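Local coordinates for glyoxalase family protein (Listeria monocytogenes, PDB 2P7O), which catalyses the hydration of the antibiotic fosfomycin as a manganese-dependent resistance enzyme, FosX, of the glyoxalase superfamily, at the interface of chains A and B. Numbering follows the deposited sequence. Chains: chain A/B, Glyoxalase family protein.

Contact 1: the interface of chains A and B. Residues chain A 5-8; chain B 52, 70-72.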
ATOM      1  N   LEU A   5       9.242   4.984  -3.813  1.00 21.61           N
ATOM      2  CA  LEU A   5       8.497   3.750  -3.807  1.00 20.41           C
ATOM      3  C   LEU A   5       9.153   2.854  -4.862  1.00 20.59           C
ATOM      4  O   LEU A   5       9.455   3.280  -5.995  1.00 21.88           O
ATOM      5  CB  LEU A   5       7.021   4.046  -4.137  1.00 25.10           C
ATOM      6  CG  LEU A   5       5.982   3.064  -3.634  1.00 25.37           C
ATOM      7  CD1 LEU A   5       6.060   2.947  -2.112  1.00 29.29           C
ATOM      8  CD2 LEU A   5       4.564   3.505  -3.977  1.00 40.52           C
ATOM      9  N   SER A   6       9.392   1.614  -4.497  1.00 19.85           N
ATOM     10  CA  SER A   6       9.765   0.535  -5.389  1.00 18.18           C
ATOM     11  C   SER A   6       8.509  -0.088  -6.024  1.00 19.29           C
ATOM     12  O   SER A   6       8.408  -0.089  -7.254  1.00 17.02           O
ATOM     13  CB  SER A   6      10.501  -0.610  -4.639  1.00 20.11           C
ATOM     14  OG  SER A   6      10.790  -1.639  -5.576  1.00 18.73           O
ATOM     15  N   HIS A   7       7.615  -0.582  -5.176  1.00 17.18           N
ATOM     16  CA  HIS A   7       6.428  -1.274  -5.737  1.00 17.02           C
ATOM     17  C   HIS A   7       5.491  -1.537  -4.569  1.00 17.68           C
ATOM     18  O   HIS A   7       5.905  -1.445  -3.411  1.00 19.33           O
ATOM     19  CB  HIS A   7       6.787  -2.584  -6.458  1.00 18.76           C
ATOM     20  CG  HIS A   7       7.475  -3.633  -5.652  1.00 16.10           C
ATOM     21  ND1 HIS A   7       8.869  -3.543  -5.446  1.00 18.10           N
ATOM     22  CD2 HIS A   7       7.097  -4.749  -4.996  1.00 19.10           C
ATOM     23  CE1 HIS A   7       9.291  -4.576  -4.718  1.00 18.83           C
ATOM     24  NE2 HIS A   7       8.237  -5.321  -4.427  1.00 17.27           N
ATOM     25  N   ILE A   8       4.279  -1.960  -4.901  1.00 16.11           N
ATOM     26  CA  ILE A   8       3.410  -2.563  -3.891  1.00 15.16           C
ATOM     27  C   ILE A   8       3.007  -3.940  -4.398  1.00 15.87           C
ATOM     28  O   ILE A   8       2.763  -4.055  -5.609  1.00 17.92           O
ATOM     29  CB  ILE A   8       2.190  -1.658  -3.768  1.00 16.38           C
ATOM     30  CG1 ILE A   8       2.567  -0.257  -3.228  1.00 20.56           C
ATOM     31  CG2 ILE A   8       1.139  -2.277  -2.883  1.00 17.90           C
ATOM     32  CD1 ILE A   8       1.349   0.669  -3.214  1.00 24.81           C
TER
ATOM     33  N   LEU B  52       6.062  10.072  -1.004  1.00 22.83           N
ATOM     34  CA  LEU B  52       4.799   9.384  -0.722  1.00 21.47           C
ATOM     35  C   LEU B  52       4.158   9.877   0.568  1.00 25.17           C
ATOM     36  O   LEU B  52       4.777   9.883   1.638  1.00 22.46           O
ATOM     37  CB  LEU B  52       5.067   7.869  -0.719  1.00 25.89           C
ATOM     38  CG  LEU B  52       3.930   6.922  -0.353  1.00 31.36           C
ATOM     39  CD1 LEU B  52       3.885   5.690  -1.257  1.00 37.83           C
ATOM     40  CD2 LEU B  52       4.066   6.494   1.110  1.00 29.28           C
ATOM     41  N   ILE B  70       4.314  -3.067   1.089  1.00 16.72           N
ATOM     42  CA  ILE B  70       4.878  -1.861   0.495  1.00 20.03           C
ATOM     43  C   ILE B  70       6.412  -1.994   0.434  1.00 17.31           C
ATOM     44  O   ILE B  70       6.963  -2.233   1.520  1.00 16.72           O
ATOM     45  CB  ILE B  70       4.552  -0.626   1.387  1.00 25.50           C
ATOM     46  CG1 ILE B  70       3.021  -0.510   1.482  1.00 28.87           C
ATOM     47  CG2 ILE B  70       5.118   0.642   0.779  1.00 23.15           C
ATOM     48  CD1 ILE B  70       2.485  -0.522   0.054  1.00 44.12           C
ATOM     49  N   ALA B  71       7.016  -1.828  -0.739  1.00 17.96           N
ATOM     50  CA  ALA B  71       8.480  -1.819  -0.886  1.00 16.95           C
ATOM     51  C   ALA B  71       8.926  -0.388  -1.250  1.00 16.83           C
ATOM     52  O   ALA B  71       8.446   0.157  -2.251  1.00 16.81           O
ATOM     53  CB  ALA B  71       8.911  -2.708  -2.040  1.00 16.26           C
ATOM     54  N   PHE B  72       9.933   0.052  -0.512  1.00 17.76           N
ATOM     55  CA  PHE B  72      10.652   1.296  -0.732  1.00 19.05           C
ATOM     56  C   PHE B  72      12.020   1.008  -1.368  1.00 16.91           C
ATOM     57  O   PHE B  72      12.625   0.001  -1.052  1.00 20.44           O
ATOM     58  CB  PHE B  72      10.844   2.065   0.589  1.00 21.79           C
ATOM     59  CG  PHE B  72       9.535   2.678   1.080  1.00 18.09           C
ATOM     60  CD1 PHE B  72       8.818   2.000   2.060  1.00 20.74           C
ATOM     61  CD2 PHE B  72       9.036   3.863   0.594  1.00 23.29           C
ATOM     62  CE1 PHE B  72       7.619   2.535   2.532  1.00 21.94           C
ATOM     63  CE2 PHE B  72       7.844   4.396   1.049  1.00 23.21           C
ATOM     64  CZ  PHE B  72       7.132   3.751   2.055  1.00 21.34           C
TER
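A:His7 and B:Ala71 pair where strand 4-12 of chain A runs antiparallel to strand 69-73 of chain B, an edge-to-edge joining of sheets that illustrates how a glyoxalase-type dimer can be built from backbone bonds. The carbonyl oxygen of B:Ala71 takes two of them. A:Ser6 N donates at 2.8 Å and A:His7 N at 3.1 Å to B:Ala71 O, both from the same face of the carbonyl plane. This double grip marks a bulge in the strand, where the bent A:Ser6 turns two successive N-H groups toward one acceptor. In return B:Ala71 N donates to A:His7 O.

Packing flanks this ladder. The methyl of B:Ala71 sits over a face of the A:His7 imidazole, 3.5 Å from CB to the ring centroid. On the other side of the strands, B:Leu52 CD1 touches both methyls of A:Leu5, while A:Ile8 and B:Ile70 lie alongside each other, A:Ile8 CG1 tight against B:Ile70 CD1.

A second-shell bond fixes the ring of A:His7, a likely manganese ligand. With its CG between the backbone N and carbonyl carbon (chi1 59°), the imidazole swings back to A:Ser6, and ND1 donates nearly in the ring plane to the A:Ser6 hydroxyl OG at 2.7 Å.

Contact 2: the interface of chains A and B. Residues chain A 9-11, 63, 115; chain B 67-69.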
ATOM      1  N   THR A   9       2.975  -4.932  -3.558  1.00 16.36           N
ATOM      2  CA  THR A   9       2.605  -6.286  -3.967  1.00 18.51           C
ATOM      3  C   THR A   9       1.331  -6.665  -3.210  1.00 15.86           C
ATOM      4  O   THR A   9       1.283  -6.599  -1.970  1.00 19.33           O
ATOM      5  CB  THR A   9       3.777  -7.246  -3.653  1.00 19.15           C
ATOM      6  OG1 THR A   9       4.815  -6.949  -4.619  1.00 17.91           O
ATOM      7  CG2 THR A   9       3.358  -8.710  -3.729  1.00 19.54           C
ATOM      8  N   LEU A  10       0.302  -7.036  -3.982  1.00 18.59           N
ATOM      9  CA  LEU A  10      -0.948  -7.497  -3.382  1.00 17.95           C
ATOM     10  C   LEU A  10      -1.111  -8.989  -3.625  1.00 19.12           C
ATOM     11  O   LEU A  10      -0.844  -9.389  -4.781  1.00 20.52           O
ATOM     12  CB  LEU A  10      -2.162  -6.722  -3.945  1.00 19.14           C
ATOM     13  CG  LEU A  10      -2.042  -5.231  -3.533  1.00 18.80           C
ATOM     14  CD1 LEU A  10      -3.252  -4.420  -3.976  1.00 22.44           C
ATOM     15  CD2 LEU A  10      -1.834  -5.012  -2.034  1.00 22.76           C
ATOM     16  N   ILE A  11      -1.578  -9.732  -2.617  1.00 16.39           N
ATOM     17  CA  ILE A  11      -1.817 -11.189  -2.797  1.00 18.68           C
ATOM     18  C   ILE A  11      -3.321 -11.413  -3.035  1.00 18.35           C
ATOM     19  O   ILE A  11      -4.188 -10.773  -2.413  1.00 18.29           O
ATOM     20  CB  ILE A  11      -1.425 -12.012  -1.552  1.00 18.60           C
ATOM     21  CG1 ILE A  11       0.010 -11.723  -1.083  1.00 23.07           C
ATOM     22  CG2 ILE A  11      -1.619 -13.495  -1.861  1.00 20.50           C
ATOM     23  CD1 ILE A  11       1.028 -12.198  -2.116  1.00 25.62           C
ATOM     24  N   GLN A  63      -8.475 -12.652   3.310  1.00 52.54           N
ATOM     25  CA  GLN A  63      -7.943 -11.950   4.467  1.00 47.39           C
ATOM     26  C   GLN A  63      -8.984 -11.017   5.055  1.00 43.01           C
ATOM     27  O   GLN A  63      -9.716 -10.391   4.272  1.00 42.46           O
ATOM     28  CB  GLN A  63      -6.695 -11.125   4.070  1.00 45.78           C
ATOM     29  CG  GLN A  63      -7.060  -9.832   3.362  1.00 42.79           C
ATOM     30  CD  GLN A  63      -5.954  -8.820   3.262  1.00 40.75           C
ATOM     31  OE1 GLN A  63      -4.842  -9.024   3.737  1.00 51.80           O
ATOM     32  NE2 GLN A  63      -6.232  -7.641   2.693  1.00 43.98           N
ATOM     33  N   HIS A 115      -9.142  -6.142  -0.168  1.00 20.63           N
ATOM     34  CA  HIS A 115      -8.308  -4.940  -0.092  1.00 18.26           C
ATOM     35  C   HIS A 115      -9.185  -3.689  -0.299  1.00 18.76           C
ATOM     36  O   HIS A 115      -9.864  -3.541  -1.341  1.00 20.24           O
ATOM     37  CB  HIS A 115      -7.329  -4.969  -1.285  1.00 18.53           C
ATOM     38  CG  HIS A 115      -6.353  -6.093  -1.315  1.00 18.75           C
ATOM     39  ND1 HIS A 115      -6.351  -7.128  -2.233  1.00 19.52           N
ATOM     40  CD2 HIS A 115      -5.229  -6.283  -0.560  1.00 20.37           C
ATOM     41  CE1 HIS A 115      -5.331  -7.953  -1.959  1.00 20.09           C
ATOM     42  NE2 HIS A 115      -4.627  -7.447  -0.955  1.00 21.43           N
TER
ATOM     43  N   TYR B  67       1.487 -11.668   3.063  1.00 22.52           N
ATOM     44  CA  TYR B  67       2.569 -11.319   2.147  1.00 21.42           C
ATOM     45  C   TYR B  67       2.220 -10.065   1.346  1.00 20.13           C
ATOM     46  O   TYR B  67       3.123  -9.617   0.590  1.00 22.66           O
ATOM     47  CB  TYR B  67       2.898 -12.470   1.194  1.00 25.88           C
ATOM     48  CG  TYR B  67       3.857 -13.517   1.689  1.00 33.79           C
ATOM     49  CD1 TYR B  67       4.161 -14.622   0.892  1.00 41.48           C
ATOM     50  CD2 TYR B  67       4.473 -13.383   2.923  1.00 42.49           C
ATOM     51  CE1 TYR B  67       5.041 -15.606   1.311  1.00 46.23           C
ATOM     52  CE2 TYR B  67       5.367 -14.351   3.352  1.00 49.47           C
ATOM     53  CZ  TYR B  67       5.644 -15.451   2.548  1.00 51.48           C
ATOM     54  OH  TYR B  67       6.561 -16.357   3.049  1.00 47.72           O
ATOM     55  N   ASN B  68       1.083  -9.413   1.554  1.00 18.97           N
ATOM     56  CA  ASN B  68       0.905  -8.042   0.982  1.00 16.67           C
ATOM     57  C   ASN B  68       2.011  -7.140   1.547  1.00 17.30           C
ATOM     58  O   ASN B  68       2.351  -7.256   2.731  1.00 19.33           O
ATOM     59  CB  ASN B  68      -0.448  -7.447   1.379  1.00 20.75           C
ATOM     60  CG  ASN B  68      -1.639  -8.189   0.835  1.00 22.80           C
ATOM     61  OD1 ASN B  68      -1.939  -8.176  -0.354  1.00 21.77           O
ATOM     62  ND2 ASN B  68      -2.460  -8.839   1.656  1.00 26.98           N
ATOM     63  N   HIS B  69       2.516  -6.189   0.760  1.00 16.06           N
ATOM     64  CA  HIS B  69       3.561  -5.325   1.350  1.00 15.39           C
ATOM     65  C   HIS B  69       3.737  -4.093   0.488  1.00 15.01           C
ATOM     66  O   HIS B  69       3.410  -4.078  -0.702  1.00 15.47           O
ATOM     67  CB  HIS B  69       4.865  -6.061   1.483  1.00 16.69           C
ATOM     68  CG  HIS B  69       5.476  -6.692   0.270  1.00 18.11           C
ATOM     69  ND1 HIS B  69       5.116  -7.922  -0.231  1.00 17.89           N
ATOM     70  CD2 HIS B  69       6.465  -6.247  -0.527  1.00 17.93           C
ATOM     71  CE1 HIS B  69       5.879  -8.176  -1.292  1.00 18.25           C
ATOM     72  NE2 HIS B  69       6.696  -7.144  -1.517  1.00 17.22           N
TER
HETATM   73  O   HOH W   1      -4.503 -10.725   0.155  1.00 23.08           O
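B:Asn68 reaches across to A:Ile11 and A:His115 and shows how one side-chain amide can extend a backbone ladder. CG opposite the carbonyl carbon (chi1 -64°) carries the amide across to chain A. Its oxygen accepts twice: A:Ile11 N and A:His115 NE2 each lie 2.8 Å from B:Asn68 OD1, approaching from opposite faces of the amide, each well out of its plane and so away from a lone pair. The A:His115 ring stands almost perpendicular to the amide (88°), yet it points NE2 at OD1 nearly within its own plane. The two donors together should fix the amide's rotation. Its ND2 is bridged by a water to A:Ile11 O.

Backbone bonds pair A:Thr9 with B:His69 in both directions, A:Thr9 N to B:His69 O and B:His69 N to A:Thr9 O, each 3.0 Å.

Apolar contact accompanies them. A:Thr9 CB lies over a face of the B:His69 imidazole, 3.7 Å from its centroid. That ring, a manganese ligand, is steadied by ND1 donating in the ring plane to the backbone O of the poorly ordered B:Tyr67, which would leave NE2 turned to the metal.

The site lies where the second half of strand 4-12 in chain A meets the start of strand 69-73 in chain B, with A:His115 just ahead of strand 116-120.

Contact 3: the interface of chains A and B. Residues chain A 26, 49, 72-74, 119; chain B 2, 4-5.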
ATOM      1  N   PHE A  26      -8.781   1.070 -12.948  1.00 20.06           N
ATOM      2  CA  PHE A  26      -7.646   1.992 -12.893  1.00 20.76           C
ATOM      3  C   PHE A  26      -6.954   2.122 -14.240  1.00 21.65           C
ATOM      4  O   PHE A  26      -5.908   2.797 -14.306  1.00 22.08           O
ATOM      5  CB  PHE A  26      -6.585   1.436 -11.920  1.00 19.46           C
ATOM      6  CG  PHE A  26      -7.043   1.286 -10.484  1.00 17.25           C
ATOM      7  CD1 PHE A  26      -7.271   0.068  -9.889  1.00 22.68           C
ATOM      8  CD2 PHE A  26      -7.260   2.403  -9.721  1.00 23.50           C
ATOM      9  CE1 PHE A  26      -7.813  -0.062  -8.615  1.00 26.98           C
ATOM     10  CE2 PHE A  26      -7.747   2.278  -8.442  1.00 22.48           C
ATOM     11  CZ  PHE A  26      -7.988   1.065  -7.846  1.00 17.83           C
ATOM     12  N   ILE A  49       0.326   1.733 -12.790  1.00 21.32           N
ATOM     13  CA  ILE A  49      -0.797   2.640 -12.560  1.00 20.13           C
ATOM     14  C   ILE A  49      -0.217   4.009 -12.166  1.00 20.43           C
ATOM     15  O   ILE A  49       0.237   4.193 -11.032  1.00 23.20           O
ATOM     16  CB  ILE A  49      -1.686   2.091 -11.432  1.00 18.50           C
ATOM     17  CG1 ILE A  49      -2.131   0.634 -11.651  1.00 19.55           C
ATOM     18  CG2 ILE A  49      -2.917   2.996 -11.246  1.00 22.34           C
ATOM     19  CD1 ILE A  49      -2.986   0.149 -10.505  1.00 21.96           C
ATOM     20  N   PHE A  72      -5.660   6.463  -4.901  1.00 17.68           N
ATOM     21  CA  PHE A  72      -5.155   7.109  -6.098  1.00 17.09           C
ATOM     22  C   PHE A  72      -5.879   8.442  -6.329  1.00 17.38           C
ATOM     23  O   PHE A  72      -7.032   8.568  -5.949  1.00 18.36           O
ATOM     24  CB  PHE A  72      -5.429   6.233  -7.346  1.00 18.83           C
ATOM     25  CG  PHE A  72      -4.481   5.028  -7.357  1.00 21.77           C
ATOM     26  CD1 PHE A  72      -4.909   3.786  -6.927  1.00 30.27           C
ATOM     27  CD2 PHE A  72      -3.202   5.161  -7.870  1.00 21.15           C
ATOM     28  CE1 PHE A  72      -4.038   2.706  -7.021  1.00 34.84           C
ATOM     29  CE2 PHE A  72      -2.297   4.120  -7.853  1.00 23.01           C
ATOM     30  CZ  PHE A  72      -2.729   2.862  -7.455  1.00 26.51           C
ATOM     31  N   GLN A  73      -5.134   9.357  -6.972  1.00 17.14           N
ATOM     32  CA  GLN A  73      -5.639  10.672  -7.264  1.00 18.23           C
ATOM     33  C   GLN A  73      -6.467  10.736  -8.556  1.00 19.51           C
ATOM     34  O   GLN A  73      -6.018  10.318  -9.646  1.00 22.20           O
ATOM     35  CB  GLN A  73      -4.468  11.680  -7.370  1.00 21.24           C
ATOM     36  CG  GLN A  73      -4.950  13.130  -7.172  1.00 22.01           C
ATOM     37  CD  GLN A  73      -3.790  14.100  -6.961  1.00 30.32           C
ATOM     38  OE1 GLN A  73      -3.917  15.218  -7.469  1.00 37.99           O
ATOM     39  NE2 GLN A  73      -2.668  13.757  -6.292  1.00 29.19           N
ATOM     40  N   ILE A  74      -7.679  11.335  -8.440  1.00 21.02           N
ATOM     41  CA  ILE A  74      -8.463  11.621  -9.660  1.00 18.16           C
ATOM     42  C   ILE A  74      -8.988  13.045  -9.533  1.00 20.45           C
ATOM     43  O   ILE A  74      -8.861  13.696  -8.474  1.00 21.94           O
ATOM     44  CB  ILE A  74      -9.658  10.673  -9.895  1.00 16.03           C
ATOM     45  CG1 ILE A  74     -10.591  10.628  -8.660  1.00 15.84           C
ATOM     46  CG2 ILE A  74      -9.124   9.262 -10.162  1.00 16.49           C
ATOM     47  CD1 ILE A  74     -11.919   9.947  -8.955  1.00 16.43           C
ATOM     48  N   LEU A 119     -10.449   6.163  -4.541  1.00 17.34           N
ATOM     49  CA  LEU A 119     -10.185   7.220  -5.517  1.00 17.48           C
ATOM     50  C   LEU A 119     -10.506   8.581  -4.888  1.00 16.14           C
ATOM     51  O   LEU A 119     -11.613   8.812  -4.382  1.00 19.91           O
ATOM     52  CB  LEU A 119     -11.103   6.920  -6.722  1.00 17.74           C
ATOM     53  CG  LEU A 119     -10.635   5.662  -7.479  1.00 17.49           C
ATOM     54  CD1 LEU A 119     -11.618   5.422  -8.624  1.00 20.06           C
ATOM     55  CD2 LEU A 119      -9.218   5.744  -8.010  1.00 18.64           C
TER
ATOM     56  N   ILE B   2      -6.337   7.863 -13.945  1.00 30.36           N
ATOM     57  CA  ILE B   2      -5.702   8.027 -12.660  1.00 27.17           C
ATOM     58  C   ILE B   2      -4.542   9.002 -12.791  1.00 24.91           C
ATOM     59  O   ILE B   2      -3.672   8.953 -13.666  1.00 26.48           O
ATOM     60  CB  ILE B   2      -5.158   6.721 -12.063  1.00 23.95           C
ATOM     61  CG1 ILE B   2      -6.176   5.593 -11.949  1.00 26.07           C
ATOM     62  CG2 ILE B   2      -4.409   7.070 -10.773  1.00 18.98           C
ATOM     63  CD1 ILE B   2      -7.117   5.579 -10.789  1.00 37.00           C
ATOM     64  N   GLY B   4      -2.276  10.017 -10.214  1.00 25.69           N
ATOM     65  CA  GLY B   4      -1.060   9.711  -9.456  1.00 26.86           C
ATOM     66  C   GLY B   4      -1.424   9.011  -8.167  1.00 20.12           C
ATOM     67  O   GLY B   4      -2.603   8.813  -7.904  1.00 18.52           O
ATOM     68  N   LEU B   5      -0.453   8.563  -7.352  1.00 23.30           N
ATOM     69  CA  LEU B   5      -0.825   8.080  -6.033  1.00 22.14           C
ATOM     70  C   LEU B   5      -1.219   9.251  -5.138  1.00 22.10           C
ATOM     71  O   LEU B   5      -0.484  10.246  -5.068  1.00 23.63           O
ATOM     72  CB  LEU B   5       0.403   7.363  -5.403  1.00 20.47           C
ATOM     73  CG  LEU B   5       0.115   6.844  -3.995  1.00 19.80           C
ATOM     74  CD1 LEU B   5      -0.881   5.663  -4.124  1.00 18.96           C
ATOM     75  CD2 LEU B   5       1.412   6.430  -3.311  1.00 23.25           C
TER
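B:Ile2 inserts among A:Phe26, A:Phe72 and A:Leu119, a small example of an N-terminal segment packing into the hydrophobic interior of a partner subunit. The dense part of the contact gathers around B:Ile2, of which chain A hides 82 Å². Its CD1 meets the edge of the A:Phe26 ring, lying in the ring plane 3.4 Å from CD2. The same methyl presses on A:Leu119, whose side chain crosses that of B:Ile2 at about a right angle; CD2 of A:Leu119 comes within 3.5 Å of B:Ile2 CD1, tighter than usual. The branch methyl CG2 serves the other flank, touching A:Phe72 at CB and CD2, each 3.7 Å away. The torsions divide this work: chi1 (-54°) sends CG1 one way and CG2 toward A:Phe72, and the turn at chi2 (-81°) brings CD1 to A:Phe26.

Packing is looser beyond the wedge. A:Ile49 CG2 stays 4.2 Å from B:Ile2 CG1, A:Ile74 CG2 is as far from B:Ile2 CD1, and B:Leu5 CD1 stands 4.3 Å above a face of the A:Phe72 ring, offset toward its rim. Toward A:Gln73 the contact passes from side chains to backbone. The extended A:Gln73 chain leads away from B:Ile2, and its CB borders the carbonyl of B:Gly4. Here strand 69-73 of chain A pairs antiparallel with the beginning of strand 4-12 of chain B, and A:Gln73 N donates to B:Gly4 O at 2.8 Å, nearly straight at the hydrogen (174°).

Contacts 1 and 2 follow one antiparallel pairing, strand 4-12 of chain A with strand 69-73 of chain B. The C-alpha centres of contact 1 and contact 2 are about 13 Å apart. Contact 3 belongs to the two-fold-related pairing with the chains exchanged, about 15 Å from contact 1 and 19 Å from contact 2. Every stretch described thus has a twin, and each ladder runs from the N-terminal wedge to the asparagine. The centre of contact 2 lies about 12 Å from the probable catalytic base A:Glu44, that of contact 3 about 21 Å. Since A:His7 and B:His69 are associated with manganese, the pairing probably helps shape metal sites between the subunits.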